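MRNA interferase toxin YafQ (Escherichia coli, PDB 4MMG) cleaves ribosome-bound mRNA at lysine codons as the toxin of a type II toxin-antitoxin system, inhibiting translation elongation and bringing about bacterial stasis. Local coordinates at residues A[71-75]-A[91-95]. The protein carries 1 engineered substitution. Numbering follows the deposited sequence.
Sequences WILIY and AALFG
The ring of Phe94 meets Ile72 at its edge, where CG2 of Ile72 lies near the ring plane, 4.3 Å from CE2 of Phe94. CD1 of Ile74 approaches the same ring obliquely, 3.9 Å from CZ of Phe94. The ring of Trp59 meets it with the planes at about 75°, and Phe94 also touches Leu55 and Asp64. A phenylalanine suits this border position: its long flat side chain reaches the strand although its CB does not point there.

Deeper in, Leu93 starts out toward the strand and slides past both isoleucines, its CD2 lying 3.9 Å from CB of Ile72 and 3.7 Å from CD1 of Ile74. Leucine suits this buried, apolar spot because one methyl of its forked end can touch both neighbours at once. Ile74 gets that far because its chain is extended (chi2 175°), which brings CD1 to within 3.9 Å of CB of Leu93. Being two residues apart, both isoleucines emerge on one face of the strand, and their beta-branched shape fits an extended backbone.

No polar group bridges the two segments; Ile72 O, 3.8 Å from CD2 of Leu93, is instead hydrogen-bonded to Thr87 OG1. Phe94 also lies about 4 Å, side chain to side chain, from Gln90, the engineered replacement at the inferred proton-donor position. The short C-terminal helix 90-94 thus packs on the central antiparallel strands of the RelE-family toxin fold, beside this probable catalytic position.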
loop_
_atom_site.group_PDB
_atom_site.type_symbol
_atom_site.label_atom_id
_atom_site.label_comp_id
_atom_site.label_asym_id
_atom_site.label_seq_id
_atom_site.Cartn_x
_atom_site.Cartn_y
_atom_site.Cartn_z
ATOM N N TRP A 71 0.027 -6.345 8.571
ATOM C CA TRP A 71 0.814 -5.332 7.880
ATOM C C TRP A 71 0.077 -4.993 6.601
ATOM O O TRP A 71 -0.006 -5.816 5.683
ATOM C CB TRP A 71 2.209 -5.855 7.563
ATOM C CG TRP A 71 3.144 -4.839 6.947
ATOM C CD1 TRP A 71 2.917 -3.502 6.769
ATOM C CD2 TRP A 71 4.465 -5.090 6.449
ATOM N NE1 TRP A 71 4.023 -2.904 6.193
ATOM C CE2 TRP A 71 4.983 -3.860 5.986
ATOM C CE3 TRP A 71 5.261 -6.236 6.351
ATOM C CZ2 TRP A 71 6.256 -3.751 5.429
ATOM C CZ3 TRP A 71 6.529 -6.126 5.792
ATOM C CH2 TRP A 71 7.014 -4.892 5.342
ATOM N N ILE A 72 -0.467 -3.780 6.563
ATOM C CA ILE A 72 -1.345 -3.307 5.500
ATOM C C ILE A 72 -0.635 -2.262 4.662
ATOM O O ILE A 72 0.144 -1.463 5.197
ATOM C CB ILE A 72 -2.564 -2.599 6.112
ATOM C CG1 ILE A 72 -3.242 -3.485 7.140
ATOM C CG2 ILE A 72 -3.553 -2.153 5.024
ATOM C CD1 ILE A 72 -3.890 -4.611 6.517
ATOM N N LEU A 73 -0.919 -2.261 3.362
ATOM C CA LEU A 73 -0.578 -1.156 2.476
ATOM C C LEU A 73 -1.870 -0.485 2.032
ATOM O O LEU A 73 -2.759 -1.153 1.495
ATOM C CB LEU A 73 0.174 -1.658 1.249
ATOM C CG LEU A 73 0.349 -0.605 0.146
ATOM C CD1 LEU A 73 1.296 0.481 0.603
ATOM C CD2 LEU A 73 0.833 -1.212 -1.169
ATOM N N ILE A 74 -1.982 0.823 2.273
ATOM C CA ILE A 74 -3.082 1.623 1.745
ATOM C C ILE A 74 -2.535 2.429 0.567
ATOM O O ILE A 74 -1.518 3.135 0.681
ATOM C CB ILE A 74 -3.681 2.585 2.792
ATOM C CG1 ILE A 74 -4.352 1.804 3.921
ATOM C CG2 ILE A 74 -4.688 3.515 2.135
ATOM C CD1 ILE A 74 -4.854 2.693 5.057
ATOM N N TYR A 75 -3.196 2.302 -0.573
ATOM C CA TYR A 75 -2.757 2.974 -1.791
ATOM C C TYR A 75 -3.971 3.426 -2.610
ATOM O O TYR A 75 -5.092 2.954 -2.397
ATOM C CB TYR A 75 -1.839 2.052 -2.618
ATOM C CG TYR A 75 -2.574 0.870 -3.201
ATOM C CD1 TYR A 75 -2.838 -0.255 -2.435
ATOM C CD2 TYR A 75 -3.033 0.901 -4.511
ATOM C CE1 TYR A 75 -3.533 -1.335 -2.963
ATOM C CE2 TYR A 75 -3.726 -0.155 -5.046
ATOM C CZ TYR A 75 -3.980 -1.267 -4.271
ATOM O OH TYR A 75 -4.676 -2.313 -4.827
ATOM N N ALA A 91 -4.276 -1.282 13.319
ATOM C CA ALA A 91 -4.563 -0.316 14.379
ATOM C C ALA A 91 -4.011 1.066 14.055
ATOM O O ALA A 91 -4.697 2.075 14.248
ATOM C CB ALA A 91 -4.008 -0.809 15.709
ATOM N N ALA A 92 -2.777 1.121 13.567
ATOM C CA ALA A 92 -2.152 2.401 13.250
ATOM C C ALA A 92 -2.864 3.111 12.103
ATOM O O ALA A 92 -3.053 4.333 12.140
ATOM C CB ALA A 92 -0.674 2.210 12.921
ATOM N N LEU A 93 -3.275 2.344 11.100
ATOM C CA LEU A 93 -3.813 2.923 9.870
ATOM C C LEU A 93 -5.305 3.242 9.969
ATOM O O LEU A 93 -5.788 4.164 9.301
ATOM C CB LEU A 93 -3.544 1.990 8.683
ATOM C CG LEU A 93 -2.236 2.245 7.926
ATOM C CD1 LEU A 93 -1.020 2.355 8.848
ATOM C CD2 LEU A 93 -2.017 1.170 6.858
ATOM N N PHE A 94 -6.031 2.487 10.790
ATOM C CA PHE A 94 -7.487 2.633 10.843
ATOM C C PHE A 94 -8.040 3.074 12.191
ATOM O O PHE A 94 -9.132 3.638 12.243
ATOM C CB PHE A 94 -8.170 1.321 10.460
ATOM C CG PHE A 94 -7.922 0.900 9.044
ATOM C CD1 PHE A 94 -8.730 1.361 8.018
ATOM C CD2 PHE A 94 -6.883 0.040 8.741
ATOM C CE1 PHE A 94 -8.502 0.968 6.711
ATOM C CE2 PHE A 94 -6.646 -0.358 7.436
ATOM C CZ PHE A 94 -7.456 0.114 6.424
ATOM N N GLY A 95 -7.326 2.802 13.275
ATOM C CA GLY A 95 -7.881 3.044 14.600
ATOM C C GLY A 95 -8.166 4.509 14.893
ATOM O O GLY A 95 -7.422 5.400 14.476
#